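Long-range contacts in benzyl alcohol dehydrogenase (Acinetobacter calcoaceticus, PDB 1F8F), which catalyses the NAD-dependent oxidation of benzyl alcohol to benzaldehyde, as a zinc-containing alcohol dehydrogenase with a Rossmann fold: residues P105-E110 / L312-G317; L89-C94 / G319-F324; A215-A220 / K252-G257; P190-V195 / V259-E264. All coordinates share one frame; numbering follows the deposited sequence.

Contact 1 of 4, residues P105-E110 / L312-G317; sequences PAYCSE and LGVVEG. With ZN (zinc ion), chain C; NAD (nicotinamide-adenine-dinucleotide), chain F.
The loop of the four-cysteine zinc site comes up against the nicotinamide end of the NAD pocket where Ala106 and Tyr107 meet Val315. The leading interaction is polar. Val315 N points its hydrogen at Tyr107 OH over 2.9 Å, and at 169° the bond is almost straight. The same hydroxyl is also hydrogen-bonded to Ser318 OG, so two partners fix the far end of the ring. Tyr107 CG stands anti to its own carbonyl carbon (chi1 -58°), which places it beside the backbone N, and from there the ring extends past Val315, the two side chains sliding by in opposite directions. One methyl of the valine comes obliquely to the ring, with CG2 3.3 Å from Tyr107 CE1. Ala106 CB has two neighbours: Val315 O at 3.4 Å and one face of the Tyr107 ring, above which it lies offset toward the rim. Leu306 of the second subunit packs on Val315, which places this seam close to a subunit interface.

Next along the chain, Cys108 SG binds the zinc at 2.3 Å together with Cys94, Cys97 and Cys100. On the cofactor side the backbone reads the carboxamide. Glu316 N donates to O7N of NAD over 2.7 Å, while N7N of NAD donates to Val314 O at 3.3 Å with a bent angle of 137°. Val314 O and Val315 N belong to one peptide group. Tyr107 therefore acts as a second-shell residue: its hydroxyl takes the N-H of the very peptide whose oxygen receives the nicotinamide amide, and this would be expected to make that oxygen a somewhat better acceptor.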
# COMPACT_ATOMS: atom_id res chain seq x y z
N PRO A 105 13.07 11.15 -5.39
CA PRO A 105 13.97 12.14 -6.01
C PRO A 105 13.67 12.38 -7.47
O PRO A 105 13.85 13.46 -8.07
CB PRO A 105 15.38 11.56 -5.79
CG PRO A 105 15.13 10.07 -5.65
CD PRO A 105 13.81 9.98 -4.86
N ALA A 106 13.13 11.34 -8.15
CA ALA A 106 12.79 11.55 -9.57
C ALA A 106 11.78 12.69 -9.73
O ALA A 106 11.70 13.19 -10.85
CB ALA A 106 12.27 10.28 -10.19
N TYR A 107 10.99 13.06 -8.73
CA TYR A 107 9.94 14.05 -8.73
C TYR A 107 10.35 15.35 -8.07
O TYR A 107 9.56 16.26 -7.80
CB TYR A 107 8.60 13.40 -8.19
CG TYR A 107 8.31 12.21 -9.12
CD1 TYR A 107 7.98 12.38 -10.46
CD2 TYR A 107 8.49 10.92 -8.67
CE1 TYR A 107 7.82 11.33 -11.32
CE2 TYR A 107 8.23 9.85 -9.51
CZ TYR A 107 7.94 10.04 -10.86
OH TYR A 107 7.74 8.89 -11.60
N CYS A 108 11.63 15.49 -7.76
CA CYS A 108 12.26 16.67 -7.18
C CYS A 108 11.67 17.90 -7.81
O CYS A 108 11.58 18.10 -9.03
CB CYS A 108 13.80 16.72 -7.36
SG CYS A 108 14.78 18.13 -6.89
N SER A 109 11.31 18.88 -6.97
CA SER A 109 10.74 20.13 -7.51
C SER A 109 11.79 20.93 -8.29
O SER A 109 11.50 21.91 -8.98
CB SER A 109 10.01 20.90 -6.42
OG SER A 109 10.94 21.35 -5.43
N GLU A 110 13.07 20.52 -8.30
CA GLU A 110 14.04 21.20 -9.17
C GLU A 110 14.38 20.25 -10.32
O GLU A 110 15.40 20.50 -10.95
CB GLU A 110 15.27 21.64 -8.37
CG GLU A 110 15.03 22.41 -7.11
CD GLU A 110 16.09 23.14 -6.33
OE1 GLU A 110 17.33 22.98 -6.33
OE2 GLU A 110 15.68 24.04 -5.53
N LEU A 312 -0.64 5.87 -15.33
CA LEU A 312 0.32 6.62 -14.56
C LEU A 312 1.68 7.02 -15.17
O LEU A 312 2.40 6.28 -15.81
CB LEU A 312 0.73 5.99 -13.21
CG LEU A 312 1.47 4.68 -13.12
CD1 LEU A 312 2.28 4.48 -11.86
CD2 LEU A 312 0.42 3.56 -13.21
N GLY A 313 2.05 8.29 -14.84
CA GLY A 313 3.30 8.85 -15.35
C GLY A 313 4.56 8.44 -14.62
O GLY A 313 4.52 8.56 -13.37
N VAL A 314 5.64 8.04 -15.29
CA VAL A 314 6.84 7.61 -14.56
C VAL A 314 8.14 8.24 -15.08
O VAL A 314 8.45 8.10 -16.26
CB VAL A 314 7.01 6.08 -14.65
CG1 VAL A 314 8.38 5.64 -14.14
CG2 VAL A 314 5.93 5.30 -13.90
N VAL A 315 8.95 8.82 -14.20
CA VAL A 315 10.26 9.40 -14.51
C VAL A 315 11.37 8.54 -13.90
O VAL A 315 11.34 8.21 -12.71
CB VAL A 315 10.46 10.83 -13.91
CG1 VAL A 315 11.77 11.52 -14.30
CG2 VAL A 315 9.32 11.77 -14.28
N GLU A 316 12.33 8.11 -14.72
CA GLU A 316 13.48 7.35 -14.31
C GLU A 316 13.17 6.16 -13.42
O GLU A 316 14.02 5.71 -12.63
CB GLU A 316 14.49 8.27 -13.58
CG GLU A 316 14.94 9.44 -14.45
CD GLU A 316 16.15 9.04 -15.31
OE1 GLU A 316 16.74 7.95 -15.15
OE2 GLU A 316 16.52 9.83 -16.16
N GLY A 317 12.03 5.49 -13.63
CA GLY A 317 11.69 4.28 -12.92
C GLY A 317 11.21 4.52 -11.50
O GLY A 317 11.00 3.51 -10.79
ZN ZN C . 14.47 17.94 -4.58
PA NAD F . 14.77 3.17 -28.51
O1A NAD F . 15.94 2.27 -28.21
O2A NAD F . 14.81 3.94 -29.76
O5B NAD F . 13.41 2.38 -28.32
C5B NAD F . 12.04 2.71 -28.68
C4B NAD F . 11.44 1.63 -29.56
O4B NAD F . 10.11 2.07 -30.00
C3B NAD F . 12.21 1.26 -30.84
O3B NAD F . 12.67 -0.09 -30.81
C2B NAD F . 11.22 1.42 -31.99
O2B NAD F . 11.24 0.37 -32.97
C1B NAD F . 9.87 1.42 -31.24
N9A NAD F . 8.79 2.12 -31.93
C8A NAD F . 8.76 3.40 -32.42
N7A NAD F . 7.60 3.71 -33.00
C5A NAD F . 6.85 2.55 -32.88
C6A NAD F . 5.55 2.21 -33.29
N6A NAD F . 4.70 3.03 -33.91
N1A NAD F . 5.10 0.96 -32.99
C2A NAD F . 5.94 0.10 -32.35
N3A NAD F . 7.16 0.31 -31.93
C4A NAD F . 7.56 1.56 -32.24
O3 NAD F . 14.67 4.19 -27.25
PN NAD F . 14.93 3.82 -25.72
O1N NAD F . 14.37 2.50 -25.39
O2N NAD F . 16.37 3.94 -25.43
O5D NAD F . 14.09 5.03 -25.03
C5D NAD F . 12.66 4.93 -24.94
C4D NAD F . 11.94 6.21 -24.73
O4D NAD F . 11.86 6.57 -23.31
C3D NAD F . 12.30 7.49 -25.49
O3D NAD F . 11.10 8.29 -25.62
C2D NAD F . 13.18 8.19 -24.44
O2D NAD F . 13.43 9.56 -24.70
C1D NAD F . 12.22 7.96 -23.25
N1N NAD F . 12.94 8.09 -21.99
C2N NAD F . 12.18 8.42 -20.91
C3N NAD F . 12.80 8.50 -19.68
C7N NAD F . 12.03 8.85 -18.36
O7N NAD F . 12.65 8.94 -17.30
N7N NAD F . 10.66 9.04 -18.51
C4N NAD F . 14.19 8.21 -19.53
C5N NAD F . 14.65 7.36 -20.57
C6N NAD F . 14.09 7.26 -21.83

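Contact 2 of 4, residues L89-C94 / G319-F324; sequences LSYGYC and GSPKKF. With ZN (zinc ion), chain C.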
# COMPACT_ATOMS: atom_id res chain seq x y z
N LEU A 89 26.99 7.58 -12.68
CA LEU A 89 26.48 8.92 -12.51
C LEU A 89 25.05 8.93 -13.07
O LEU A 89 24.80 8.70 -14.25
CB LEU A 89 27.23 9.88 -13.45
CG LEU A 89 28.75 9.80 -13.40
CD1 LEU A 89 29.36 11.05 -14.06
CD2 LEU A 89 29.27 9.74 -11.96
N SER A 90 24.11 9.14 -12.18
CA SER A 90 22.70 9.11 -12.38
C SER A 90 22.17 10.52 -12.59
O SER A 90 22.99 11.45 -12.67
CB SER A 90 22.01 8.45 -11.16
OG SER A 90 20.66 8.11 -11.33
N TYR A 91 20.87 10.73 -12.70
CA TYR A 91 20.32 12.06 -12.89
C TYR A 91 20.56 12.95 -11.65
O TYR A 91 21.09 12.61 -10.63
CB TYR A 91 18.84 12.03 -13.22
CG TYR A 91 17.98 11.32 -12.17
CD1 TYR A 91 17.36 12.03 -11.15
CD2 TYR A 91 17.75 9.95 -12.26
CE1 TYR A 91 16.59 11.38 -10.18
CE2 TYR A 91 16.99 9.28 -11.33
CZ TYR A 91 16.38 10.02 -10.32
OH TYR A 91 15.63 9.34 -9.39
N GLY A 92 20.15 14.20 -11.80
CA GLY A 92 20.26 15.33 -10.92
C GLY A 92 19.08 15.73 -10.06
O GLY A 92 17.98 16.07 -10.47
N TYR A 93 19.30 15.63 -8.72
CA TYR A 93 18.30 15.97 -7.71
C TYR A 93 18.84 16.81 -6.55
O TYR A 93 20.02 16.80 -6.20
CB TYR A 93 17.53 14.76 -7.22
CG TYR A 93 18.27 13.71 -6.42
CD1 TYR A 93 19.19 12.87 -7.06
CD2 TYR A 93 18.09 13.52 -5.06
CE1 TYR A 93 19.90 11.89 -6.41
CE2 TYR A 93 18.79 12.54 -4.37
CZ TYR A 93 19.68 11.75 -5.05
OH TYR A 93 20.39 10.78 -4.36
N CYS A 94 17.95 17.60 -5.95
CA CYS A 94 18.30 18.50 -4.87
C CYS A 94 18.42 17.82 -3.50
O CYS A 94 19.36 18.29 -2.85
CB CYS A 94 17.38 19.72 -4.79
SG CYS A 94 15.94 19.46 -3.73
N GLY A 319 12.69 5.06 -8.61
CA GLY A 319 13.15 4.56 -7.27
C GLY A 319 14.01 5.63 -6.59
O GLY A 319 13.89 6.83 -6.79
N SER A 320 14.94 5.12 -5.82
CA SER A 320 16.03 5.91 -5.27
C SER A 320 17.27 5.21 -5.85
O SER A 320 17.54 4.04 -5.59
CB SER A 320 16.00 6.01 -3.76
OG SER A 320 17.34 6.17 -3.25
N PRO A 321 17.99 5.90 -6.74
CA PRO A 321 19.12 5.34 -7.45
C PRO A 321 20.26 4.80 -6.58
O PRO A 321 20.85 3.76 -6.95
CB PRO A 321 19.60 6.42 -8.40
CG PRO A 321 18.44 7.36 -8.48
CD PRO A 321 17.62 7.25 -7.23
N LYS A 322 20.55 5.45 -5.46
CA LYS A 322 21.55 5.07 -4.49
C LYS A 322 21.24 3.69 -3.88
O LYS A 322 22.16 2.97 -3.52
CB LYS A 322 21.63 6.09 -3.34
CG LYS A 322 22.47 7.32 -3.59
CD LYS A 322 23.88 7.24 -2.93
CE LYS A 322 24.72 8.17 -3.85
NZ LYS A 322 26.11 8.42 -3.39
N LYS A 323 19.96 3.33 -3.86
CA LYS A 323 19.49 2.04 -3.45
C LYS A 323 19.30 1.05 -4.61
O LYS A 323 19.80 -0.06 -4.58
CB LYS A 323 18.12 2.15 -2.73
CG LYS A 323 17.77 0.87 -2.01
CD LYS A 323 16.26 0.78 -1.67
CE LYS A 323 16.05 -0.49 -0.82
NZ LYS A 323 14.64 -0.60 -0.40
N PHE A 324 18.56 1.41 -5.66
CA PHE A 324 18.21 0.59 -6.80
C PHE A 324 19.36 0.21 -7.74
O PHE A 324 19.35 -0.92 -8.27
CB PHE A 324 17.09 1.29 -7.62
CG PHE A 324 16.35 0.36 -8.56
CD1 PHE A 324 15.82 -0.85 -8.14
CD2 PHE A 324 16.18 0.66 -9.91
CE1 PHE A 324 15.15 -1.70 -9.02
CE2 PHE A 324 15.50 -0.16 -10.77
CZ PHE A 324 14.96 -1.37 -10.34
ZN ZN C . 14.47 17.94 -4.58
O HOH W 1 14.96 7.00 -10.24
O HOH W 2 18.98 8.46 -4.52
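Pro321, in the first turn of helix 321-333, is met by two side chains, of which Ser90 comes closest to CB and Tyr91 to CG. Tyr91 and the proline cross at about a right angle: the phenol end of Tyr91 comes to the pyrrolidine, with Tyr91 OH 3.6 Å from Pro321 CG, and the approach to the aromatic ring is oblique. Ser90 OG, placed anti to the backbone N (chi1 -168°), comes within 3.5 Å of Pro321 CB. Its polar need is met elsewhere, by Gln176 NE2. Tyr93 repeats the right-angled crossing more loosely, its OH 4.1 Å from Lys322 CG. The lysine chain is bent at chi2, and its NZ is hydrogen-bonded to the carbonyl oxygens of Glu153 and Thr156.

No direct hydrogen bond joins the two segments, but water does. One molecule lies in the plane of the Tyr91 ring, 2.6 Å from Tyr91 OH, with a long, weak bond from Gly319 N. Another lies 2.7 Å from Tyr93 OH and 3.1 Å from Ser320 OG, linking a tyrosine to the N-cap residue of the helix. Ser320 O in turn accepts from both Lys323 N and Phe324 N, starting the helical bonding.

Beyond Tyr93, Cys94 SG binds the same zinc as Cys108, at 2.3 Å. The arrangement thus sets the entry to the four-cysteine lobe, the structural zinc site characteristic of zinc-containing medium-chain alcohol dehydrogenases, against a helix of the cofactor-binding half of the chain.

Contact 3 of 4, residues A215-A220 / K252-G257; sequences ASIIIA and KEITDG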
# COMPACT_ATOMS: atom_id res chain seq x y z
N ALA A 215 6.36 -12.80 -13.38
CA ALA A 215 5.18 -12.76 -14.30
C ALA A 215 5.18 -14.07 -15.11
O ALA A 215 6.26 -14.60 -15.43
CB ALA A 215 5.26 -11.55 -15.22
N SER A 216 4.01 -14.59 -15.44
CA SER A 216 3.87 -15.84 -16.19
C SER A 216 3.72 -15.58 -17.70
O SER A 216 3.95 -16.45 -18.53
CB SER A 216 2.62 -16.58 -15.75
OG SER A 216 2.73 -17.35 -14.55
N ILE A 217 3.16 -14.43 -18.07
CA ILE A 217 2.98 -14.04 -19.46
C ILE A 217 3.72 -12.73 -19.73
O ILE A 217 3.49 -11.67 -19.12
CB ILE A 217 1.47 -13.95 -19.77
CG1 ILE A 217 0.73 -15.30 -19.91
CG2 ILE A 217 1.27 -13.18 -21.06
CD1 ILE A 217 -0.79 -15.14 -19.97
N ILE A 218 4.69 -12.73 -20.65
CA ILE A 218 5.56 -11.58 -20.94
C ILE A 218 5.62 -11.31 -22.44
O ILE A 218 6.20 -12.04 -23.25
CB ILE A 218 6.96 -11.84 -20.35
CG1 ILE A 218 6.91 -12.11 -18.84
CG2 ILE A 218 7.87 -10.65 -20.58
CD1 ILE A 218 8.21 -12.48 -18.13
N ILE A 219 4.99 -10.19 -22.82
CA ILE A 219 4.75 -9.82 -24.19
C ILE A 219 5.55 -8.62 -24.63
O ILE A 219 5.82 -7.74 -23.80
CB ILE A 219 3.23 -9.56 -24.39
CG1 ILE A 219 2.35 -10.76 -23.99
CG2 ILE A 219 2.96 -9.13 -25.80
CD1 ILE A 219 0.85 -10.54 -24.07
N ALA A 220 5.97 -8.65 -25.91
CA ALA A 220 6.67 -7.50 -26.48
C ALA A 220 6.08 -7.17 -27.86
O ALA A 220 5.90 -8.09 -28.65
CB ALA A 220 8.16 -7.77 -26.57
N LYS A 252 -5.55 -9.28 -25.99
CA LYS A 252 -6.73 -9.75 -25.26
C LYS A 252 -6.96 -11.25 -25.34
O LYS A 252 -7.30 -11.91 -24.31
CB LYS A 252 -7.96 -9.00 -25.75
CG LYS A 252 -8.35 -7.73 -24.97
CD LYS A 252 -9.23 -6.84 -25.83
CE LYS A 252 -9.55 -5.53 -25.16
NZ LYS A 252 -10.88 -5.50 -24.49
N GLU A 253 -6.71 -11.83 -26.55
CA GLU A 253 -6.89 -13.31 -26.63
C GLU A 253 -5.82 -14.06 -25.86
O GLU A 253 -6.11 -15.07 -25.20
CB GLU A 253 -7.04 -13.77 -28.08
CG GLU A 253 -5.89 -13.57 -29.05
CD GLU A 253 -6.18 -13.34 -30.53
OE1 GLU A 253 -7.33 -13.29 -31.01
OE2 GLU A 253 -5.25 -13.19 -31.39
N ILE A 254 -4.57 -13.63 -25.90
CA ILE A 254 -3.45 -14.27 -25.19
C ILE A 254 -3.66 -14.24 -23.67
O ILE A 254 -3.32 -15.23 -23.00
CB ILE A 254 -2.14 -13.50 -25.51
CG1 ILE A 254 -1.72 -13.76 -26.99
CG2 ILE A 254 -0.94 -13.85 -24.63
CD1 ILE A 254 -0.55 -12.89 -27.49
N THR A 255 -4.19 -13.16 -23.09
CA THR A 255 -4.34 -13.02 -21.66
C THR A 255 -5.76 -13.26 -21.15
O THR A 255 -6.13 -13.01 -20.00
CB THR A 255 -3.96 -11.61 -21.15
OG1 THR A 255 -4.77 -10.60 -21.79
CG2 THR A 255 -2.53 -11.27 -21.53
N ASP A 256 -6.58 -13.78 -22.02
CA ASP A 256 -7.98 -14.11 -21.77
C ASP A 256 -8.73 -12.90 -21.21
O ASP A 256 -9.26 -13.07 -20.12
CB ASP A 256 -8.12 -15.34 -20.88
CG ASP A 256 -9.56 -15.78 -20.73
OD1 ASP A 256 -10.36 -15.49 -21.67
OD2 ASP A 256 -9.92 -16.39 -19.69
N GLY A 257 -8.76 -11.76 -21.89
CA GLY A 257 -9.45 -10.56 -21.40
C GLY A 257 -8.66 -9.25 -21.30
O GLY A 257 -9.27 -8.15 -21.26
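Ile217 and Ile219 meet Ile254 and Thr255 in a strand-to-helix packing of the Rossmann fold. The helix, 247-254, belongs to the crossover that carries the chain from edge strand 238-241 back to strand 259-264, and its last turn lies against strand 217-222.

No hydrogen bond crosses between the two segments; those of 252-257 close the helix end. Gly257 N donates to Lys252 O over 2.8 Å, and Asp256 N makes a weak bond to Glu253 O; with Asp256 at positive phi, this is a Schellman motif. Thr255 OG1 is engaged by Ile251 O and Gly258 N, leaving its methyl to meet the isoleucines.

Apolar contacts join the two elements. Being two apart in the strand, Ile217 and Ile219 both direct their side chains at the helix end, while Ile218 between them turns to helix 201-213. Ile217 CG2 approaches Ile254 CG2 at 4.3 Å, and Thr255 CG2 is equally far, 4.3 Å, from Ile219 CD1. Ile217 CD1 also touches the helix backbone, 3.9 Å from Ile254 O. Ile219 reaches out with CG1 anti to its carbonyl carbon (chi1 -56°), Ile254 holds CG2 anti to its backbone N, and the two side chains meet tip to tip, Ile219 CD1 standing 3.8 Å from Ile254 CG2.

Contact 4 of 4, residues P190-V195 / V259-E264; sequences PASSFV and VNFALE. Unlike the reference sequence in segment 190-195: Phe194 (reference Leu).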
# COMPACT_ATOMS: atom_id res chain seq x y z
N PRO A 190 3.83 -11.95 -8.96
CA PRO A 190 4.05 -13.31 -9.42
C PRO A 190 2.83 -13.90 -10.09
O PRO A 190 1.73 -13.66 -9.66
CB PRO A 190 4.39 -14.06 -8.11
CG PRO A 190 5.07 -13.01 -7.29
CD PRO A 190 4.26 -11.74 -7.55
N ALA A 191 2.99 -14.59 -11.24
CA ALA A 191 1.95 -15.24 -11.98
C ALA A 191 1.11 -14.28 -12.84
O ALA A 191 0.24 -14.83 -13.54
CB ALA A 191 1.01 -16.10 -11.15
N SER A 192 1.39 -13.01 -12.91
CA SER A 192 0.64 -12.07 -13.72
C SER A 192 1.08 -11.98 -15.20
O SER A 192 2.03 -12.61 -15.65
CB SER A 192 0.76 -10.63 -13.14
OG SER A 192 2.15 -10.15 -13.18
N SER A 193 0.32 -11.13 -15.92
CA SER A 193 0.60 -10.84 -17.33
C SER A 193 1.08 -9.40 -17.48
O SER A 193 0.51 -8.47 -16.88
CB SER A 193 -0.70 -11.07 -18.13
OG SER A 193 -1.68 -10.08 -17.91
N PHE A 194 2.16 -9.22 -18.26
CA PHE A 194 2.81 -7.95 -18.55
C PHE A 194 3.07 -7.74 -20.04
O PHE A 194 3.47 -8.68 -20.77
CB PHE A 194 4.20 -7.94 -17.86
CG PHE A 194 5.05 -6.73 -18.19
CD1 PHE A 194 4.74 -5.48 -17.65
CD2 PHE A 194 6.15 -6.86 -19.06
CE1 PHE A 194 5.54 -4.40 -17.97
CE2 PHE A 194 6.90 -5.74 -19.35
CZ PHE A 194 6.61 -4.51 -18.82
N VAL A 195 3.03 -6.52 -20.54
CA VAL A 195 3.37 -6.26 -21.96
C VAL A 195 4.24 -4.99 -22.02
O VAL A 195 3.89 -4.03 -21.35
CB VAL A 195 2.16 -5.99 -22.90
CG1 VAL A 195 1.25 -4.85 -22.39
CG2 VAL A 195 2.57 -5.62 -24.34
N VAL A 259 -4.29 -7.45 -20.39
CA VAL A 259 -3.10 -7.64 -19.57
C VAL A 259 -3.17 -6.96 -18.21
O VAL A 259 -3.93 -5.96 -18.03
CB VAL A 259 -1.98 -7.12 -20.53
CG1 VAL A 259 -1.88 -5.60 -20.56
CG2 VAL A 259 -0.59 -7.65 -20.11
N ASN A 260 -2.55 -7.48 -17.14
CA ASN A 260 -2.59 -6.91 -15.81
C ASN A 260 -1.73 -5.66 -15.67
O ASN A 260 -2.07 -4.69 -14.98
CB ASN A 260 -2.12 -7.91 -14.77
CG ASN A 260 -2.92 -9.18 -14.65
OD1 ASN A 260 -2.24 -10.20 -14.58
ND2 ASN A 260 -4.28 -9.17 -14.58
N PHE A 261 -0.56 -5.69 -16.34
CA PHE A 261 0.40 -4.61 -16.27
C PHE A 261 0.99 -4.18 -17.61
O PHE A 261 1.27 -5.05 -18.41
CB PHE A 261 1.56 -4.98 -15.33
CG PHE A 261 1.20 -5.29 -13.91
CD1 PHE A 261 1.11 -4.31 -12.94
CD2 PHE A 261 0.92 -6.59 -13.52
CE1 PHE A 261 0.73 -4.60 -11.61
CE2 PHE A 261 0.56 -6.93 -12.25
CZ PHE A 261 0.49 -5.93 -11.28
N ALA A 262 1.18 -2.85 -17.84
CA ALA A 262 1.80 -2.46 -19.09
C ALA A 262 2.73 -1.27 -19.05
O ALA A 262 2.66 -0.40 -18.18
CB ALA A 262 0.69 -2.25 -20.11
N LEU A 263 3.60 -1.20 -20.06
CA LEU A 263 4.55 -0.12 -20.25
C LEU A 263 4.45 0.49 -21.64
O LEU A 263 4.69 -0.19 -22.65
CB LEU A 263 6.01 -0.47 -19.98
CG LEU A 263 7.12 0.53 -20.02
CD1 LEU A 263 7.35 1.27 -18.71
CD2 LEU A 263 8.49 -0.04 -20.42
N GLU A 264 4.32 1.83 -21.66
CA GLU A 264 4.31 2.57 -22.93
C GLU A 264 5.70 3.21 -23.08
O GLU A 264 5.99 4.09 -22.27
CB GLU A 264 3.28 3.71 -23.00
CG GLU A 264 2.76 3.99 -24.42
CD GLU A 264 3.92 4.29 -25.38
OE1 GLU A 264 4.50 5.40 -25.25
OE2 GLU A 264 4.30 3.41 -26.17
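Asn260 grips Ser193 where the chain turns a corner at Asn260, and the asparagine side chain can be followed outward atom by atom. CB lies 3.4 Å from Ser193 O. CG, set anti to the carbonyl carbon (chi1 -61°), comes 3.6 Å from Ser193 OG. At the tip, OD1 receives Ser193 N over 3.0 Å; the bond is nearly straight at 167°, though the donor is tilted 27° from the carbonyl plane. OD1 also touches Ser192 CB and has a long, weak bond from Ser193 OG. The serine hydroxyl answers in the other direction, accepting Asn260 N at 2.8 Å, so side chain and backbone of the asparagine are both held by one residue.

From here the pairing becomes that of a parallel sheet, the central one of the Rossmann fold, in which strands 193-197 and 259-264 lie side by side in the middle. Phe261 N donates to Ser193 O, Val195 N to Phe261 O, and Leu263 N to Val195 O over 3.1 Å.

The two sheet faces are packed differently. On one, Phe194 and Phe261 cross at about a right angle, with Phe261 CB in the plane of the Phe194 ring at its edge, 4.0 Å from CD1; helix 174-186 lies against both phenylalanines through Leu186. On the other are Val195 and Ala262, with Val195 CG1 3.5 Å from Ala262 CB. Val259, from before the corner, crosses Val195 at about a right angle, CG1 to CG1 at 3.7 Å, and Val195 continues the packing to Ile219 of the neighbouring strand.

Contact 1 is buried throughout and contact 4 largely so, whereas contacts 2 and 3 are only partly buried. Contacts 1 and 2 share the four-cysteine zinc, through Cys108 and Cys94, and touch where Tyr91 meets Ala106 and Glu316. Both join parts of the chain more than 200 residues apart, contact 1 by a direct hydrogen bond and contact 2 by packing and water. Contacts 3 and 4 lie within the parallel sheet and its connections, on neighbouring strands bonded to each other. There the central pair 190-195 / 259-264 relies on backbone pairing, while 215-220 / 252-257 packs isoleucines on a helix. Strand 310-313, outermost in this chain, brings contact 1 to the same sheet where it continues into the second subunit.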